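Local coordinates for uncharacterized protein (Nostoc punctiforme, PDB 2QDR) that is of uncharacterised function but adopts the double-stranded beta-helix fold of the cupins and may be a dioxygenase, at residues Y134-A139 / W209-I214. Sequence-based numbering, arbitrary orientation.
Sequences YSFIPA and WLRKDI
The phenolic oxygen of Tyr134 is gripped by two partners: Arg211 NE donates a hydrogen bond to OH over 3.3 Å, bent to 140° at the hydrogen, and a second hydrogen bond joins the same oxygen to Glu114 OE1. OH sits at the edge of the guanidinium, slightly tilted from its plane, and the tyrosine ring is nearly coplanar with it. Phe136 leans over one face of the guanidinium, toward its rim, with CE2 3.7 Å from Arg211 CZ, while the aliphatic Arg211 CD packs over the phenyl ring, 3.6 Å from CG. The arginine chain reaches straight out from its strand and then bends at chi3 (64°), which turns the head group along Phe136. The far end of the head group is held by acids: NH1 forms a salt bridge with Asp213 OD1 at 3.1 Å, weak as a hydrogen bond, and NH2 pairs with Glu114. A leucine in place of Arg211 would probably leave Glu114 without its positive mate, Tyr134 OH without its NE donor and Phe136 without the flat group against it. On the apolar side, Leu210 CB lies over one face of the Tyr134 ring, a CH-pi contact 4.3 Å from the centroid. Leu210 and Arg211 form a classic beta bulge opposite Val219, consistent with both side chains turning toward segment 134-139. Segments 134-137 and 209-212 run nearly parallel (11°), their axes 8.2 Å apart at closest approach, but belong to different sheets of this cupin-family chain: strand 133-137 lies between strands 113-117 and 184-188, while strand 205-212 pairs with strands 218-224 and 195-196.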
ATOM      1  N   TYR A 134     -15.590   1.346  29.108  1.00 60.51           N
ATOM      2  CA  TYR A 134     -16.189   2.641  28.833  1.00 59.78           C
ATOM      3  C   TYR A 134     -17.629   2.554  28.417  1.00 60.35           C
ATOM      4  O   TYR A 134     -18.034   1.581  27.788  1.00 60.02           O
ATOM      5  CB  TYR A 134     -15.407   3.316  27.681  1.00 60.29           C
ATOM      6  CG  TYR A 134     -16.020   4.591  27.128  1.00 59.44           C
ATOM      7  CD1 TYR A 134     -15.905   5.786  27.816  1.00 59.49           C
ATOM      8  CD2 TYR A 134     -16.714   4.594  25.917  1.00 60.26           C
ATOM      9  CE1 TYR A 134     -16.481   6.945  27.341  1.00 59.65           C
ATOM     10  CE2 TYR A 134     -17.284   5.756  25.423  1.00 61.02           C
ATOM     11  CZ  TYR A 134     -17.165   6.934  26.143  1.00 62.56           C
ATOM     12  OH  TYR A 134     -17.712   8.112  25.678  1.00 58.48           O
ATOM     13  N   SER A 135     -18.387   3.595  28.753  1.00 61.68           N
ATOM     14  CA  SER A 135     -19.782   3.706  28.360  1.00 62.50           C
ATOM     15  C   SER A 135     -20.161   5.159  28.135  1.00 63.22           C
ATOM     16  O   SER A 135     -19.691   6.036  28.862  1.00 64.59           O
ATOM     17  CB  SER A 135     -20.736   3.121  29.402  1.00 62.16           C
ATOM     18  OG  SER A 135     -22.086   3.365  29.008  1.00 61.03           O
ATOM     19  N   PHE A 136     -20.979   5.389  27.104  1.00 63.11           N
ATOM     20  CA  PHE A 136     -21.535   6.702  26.775  1.00 63.18           C
ATOM     21  C   PHE A 136     -23.044   6.512  26.847  1.00 61.98           C
ATOM     22  O   PHE A 136     -23.607   5.745  26.065  1.00 60.21           O
ATOM     23  CB  PHE A 136     -21.166   7.234  25.392  1.00 64.56           C
ATOM     24  CG  PHE A 136     -21.776   8.580  25.104  1.00 63.20           C
ATOM     25  CD1 PHE A 136     -23.043   8.691  24.551  1.00 65.14           C
ATOM     26  CD2 PHE A 136     -21.096   9.736  25.422  1.00 67.57           C
ATOM     27  CE1 PHE A 136     -23.614   9.936  24.311  1.00 65.54           C
ATOM     28  CE2 PHE A 136     -21.658  10.994  25.179  1.00 66.93           C
ATOM     29  CZ  PHE A 136     -22.916  11.088  24.621  1.00 64.58           C
ATOM     30  N   ILE A 137     -23.681   7.224  27.766  1.00 61.87           N
ATOM     31  CA  ILE A 137     -25.108   7.148  27.988  1.00 62.36           C
ATOM     32  C   ILE A 137     -25.730   8.486  27.584  1.00 61.07           C
ATOM     33  O   ILE A 137     -25.661   9.451  28.351  1.00 60.89           O
ATOM     34  CB  ILE A 137     -25.412   6.828  29.469  1.00 62.64           C
ATOM     35  CG1 ILE A 137     -24.635   5.579  29.912  1.00 63.26           C
ATOM     36  CG2 ILE A 137     -26.935   6.675  29.686  1.00 63.03           C
ATOM     37  CD1 ILE A 137     -24.690   5.305  31.391  1.00 64.33           C
ATOM     38  N   PRO A 138     -26.325   8.561  26.374  1.00 59.92           N
ATOM     39  CA  PRO A 138     -26.942   9.820  25.955  1.00 59.50           C
ATOM     40  C   PRO A 138     -28.094  10.181  26.865  1.00 59.04           C
ATOM     41  O   PRO A 138     -28.697   9.290  27.467  1.00 59.83           O
ATOM     42  CB  PRO A 138     -27.469   9.532  24.540  1.00 59.54           C
ATOM     43  CG  PRO A 138     -26.942   8.215  24.150  1.00 58.50           C
ATOM     44  CD  PRO A 138     -26.469   7.507  25.358  1.00 58.99           C
ATOM     45  N   ALA A 139     -28.369  11.475  26.976  1.00 59.15           N
ATOM     46  CA  ALA A 139     -29.450  11.965  27.815  1.00 58.14           C
ATOM     47  C   ALA A 139     -30.740  11.351  27.342  1.00 57.95           C
ATOM     48  O   ALA A 139     -31.001  11.338  26.143  1.00 58.67           O
ATOM     49  CB  ALA A 139     -29.546  13.474  27.745  1.00 58.38           C
ATOM     50  N   TRP A 209      -9.754   4.657  19.620  1.00 61.66           N
ATOM     51  CA  TRP A 209     -10.982   5.446  19.650  1.00 61.31           C
ATOM     52  C   TRP A 209     -12.098   4.771  20.423  1.00 60.77           C
ATOM     53  O   TRP A 209     -12.408   3.616  20.174  1.00 61.06           O
ATOM     54  CB  TRP A 209     -11.502   5.727  18.242  1.00 61.35           C
ATOM     55  CG  TRP A 209     -10.755   6.767  17.550  1.00 60.58           C
ATOM     56  CD1 TRP A 209      -9.624   6.624  16.814  1.00 60.27           C
ATOM     57  CD2 TRP A 209     -11.091   8.144  17.523  1.00 63.78           C
ATOM     58  NE1 TRP A 209      -9.229   7.839  16.323  1.00 62.55           N
ATOM     59  CE2 TRP A 209     -10.121   8.793  16.739  1.00 64.20           C
ATOM     60  CE3 TRP A 209     -12.126   8.898  18.083  1.00 61.92           C
ATOM     61  CZ2 TRP A 209     -10.147  10.166  16.512  1.00 59.43           C
ATOM     62  CZ3 TRP A 209     -12.161  10.246  17.845  1.00 62.21           C
ATOM     63  CH2 TRP A 209     -11.176  10.871  17.065  1.00 62.41           C
ATOM     64  N   LEU A 210     -12.679   5.500  21.370  1.00 60.91           N
ATOM     65  CA  LEU A 210     -13.801   5.019  22.165  1.00 59.70           C
ATOM     66  C   LEU A 210     -15.120   5.636  21.678  1.00 59.92           C
ATOM     67  O   LEU A 210     -16.175   4.986  21.747  1.00 60.41           O
ATOM     68  CB  LEU A 210     -13.577   5.346  23.627  1.00 59.34           C
ATOM     69  CG  LEU A 210     -12.295   4.822  24.274  1.00 59.05           C
ATOM     70  CD1 LEU A 210     -12.241   5.294  25.737  1.00 61.82           C
ATOM     71  CD2 LEU A 210     -12.169   3.304  24.172  1.00 60.22           C
ATOM     72  N   ARG A 211     -15.072   6.888  21.211  1.00 59.70           N
ATOM     73  CA  ARG A 211     -16.260   7.575  20.700  1.00 59.97           C
ATOM     74  C   ARG A 211     -15.845   8.765  19.832  1.00 60.31           C
ATOM     75  O   ARG A 211     -14.877   9.445  20.147  1.00 60.25           O
ATOM     76  CB  ARG A 211     -17.155   8.048  21.844  1.00 58.04           C
ATOM     77  CG  ARG A 211     -18.489   8.711  21.398  1.00 60.33           C
ATOM     78  CD  ARG A 211     -19.309   9.167  22.602  1.00 60.99           C
ATOM     79  NE  ARG A 211     -18.583  10.212  23.327  1.00 58.78           N
ATOM     80  CZ  ARG A 211     -18.680  11.521  23.120  1.00 61.16           C
ATOM     81  NH1 ARG A 211     -19.513  12.044  22.220  1.00 66.11           N
ATOM     82  NH2 ARG A 211     -17.934  12.337  23.852  1.00 63.13           N
ATOM     83  N   LYS A 212     -16.614   9.026  18.776  1.00 62.11           N
ATOM     84  CA  LYS A 212     -16.352  10.122  17.847  1.00 63.97           C
ATOM     85  C   LYS A 212     -17.622  10.971  17.643  1.00 63.44           C
ATOM     86  O   LYS A 212     -18.678  10.422  17.357  1.00 64.20           O
ATOM     87  CB  LYS A 212     -15.825   9.533  16.529  1.00 63.86           C
ATOM     88  CG  LYS A 212     -15.248  10.548  15.537  1.00 65.83           C
ATOM     89  CD  LYS A 212     -14.624   9.907  14.273  1.00 65.50           C
ATOM     90  CE  LYS A 212     -13.380   9.036  14.554  1.00 70.57           C
ATOM     91  NZ  LYS A 212     -12.793   8.435  13.311  1.00 68.44           N
ATOM     92  N   ASP A 213     -17.519  12.296  17.819  1.00 64.37           N
ATOM     93  CA  ASP A 213     -18.643  13.247  17.642  1.00 64.92           C
ATOM     94  C   ASP A 213     -19.068  13.315  16.212  1.00 64.35           C
ATOM     95  O   ASP A 213     -18.358  12.842  15.323  1.00 64.52           O
ATOM     96  CB  ASP A 213     -18.248  14.703  17.955  1.00 65.01           C
ATOM     97  CG  ASP A 213     -17.900  14.949  19.391  1.00 72.36           C
ATOM     98  OD1 ASP A 213     -18.483  14.307  20.286  1.00 78.80           O
ATOM     99  OD2 ASP A 213     -17.080  15.864  19.625  1.00 82.29           O
ATOM    100  N   ILE A 214     -20.212  13.949  15.982  1.00 64.58           N
ATOM    101  CA  ILE A 214     -20.690  14.181  14.631  1.00 65.09           C
ATOM    102  C   ILE A 214     -19.742  15.255  13.998  1.00 65.53           C
ATOM    103  O   ILE A 214     -19.587  15.300  12.773  1.00 66.02           O
ATOM    104  CB  ILE A 214     -22.191  14.568  14.606  1.00 64.69           C
ATOM    105  CG1 ILE A 214     -22.786  14.345  13.197  1.00 66.55           C
ATOM    106  CG2 ILE A 214     -22.394  16.009  15.147  1.00 64.58           C
ATOM    107  CD1 ILE A 214     -24.327  14.315  13.147  1.00 65.80           C
TER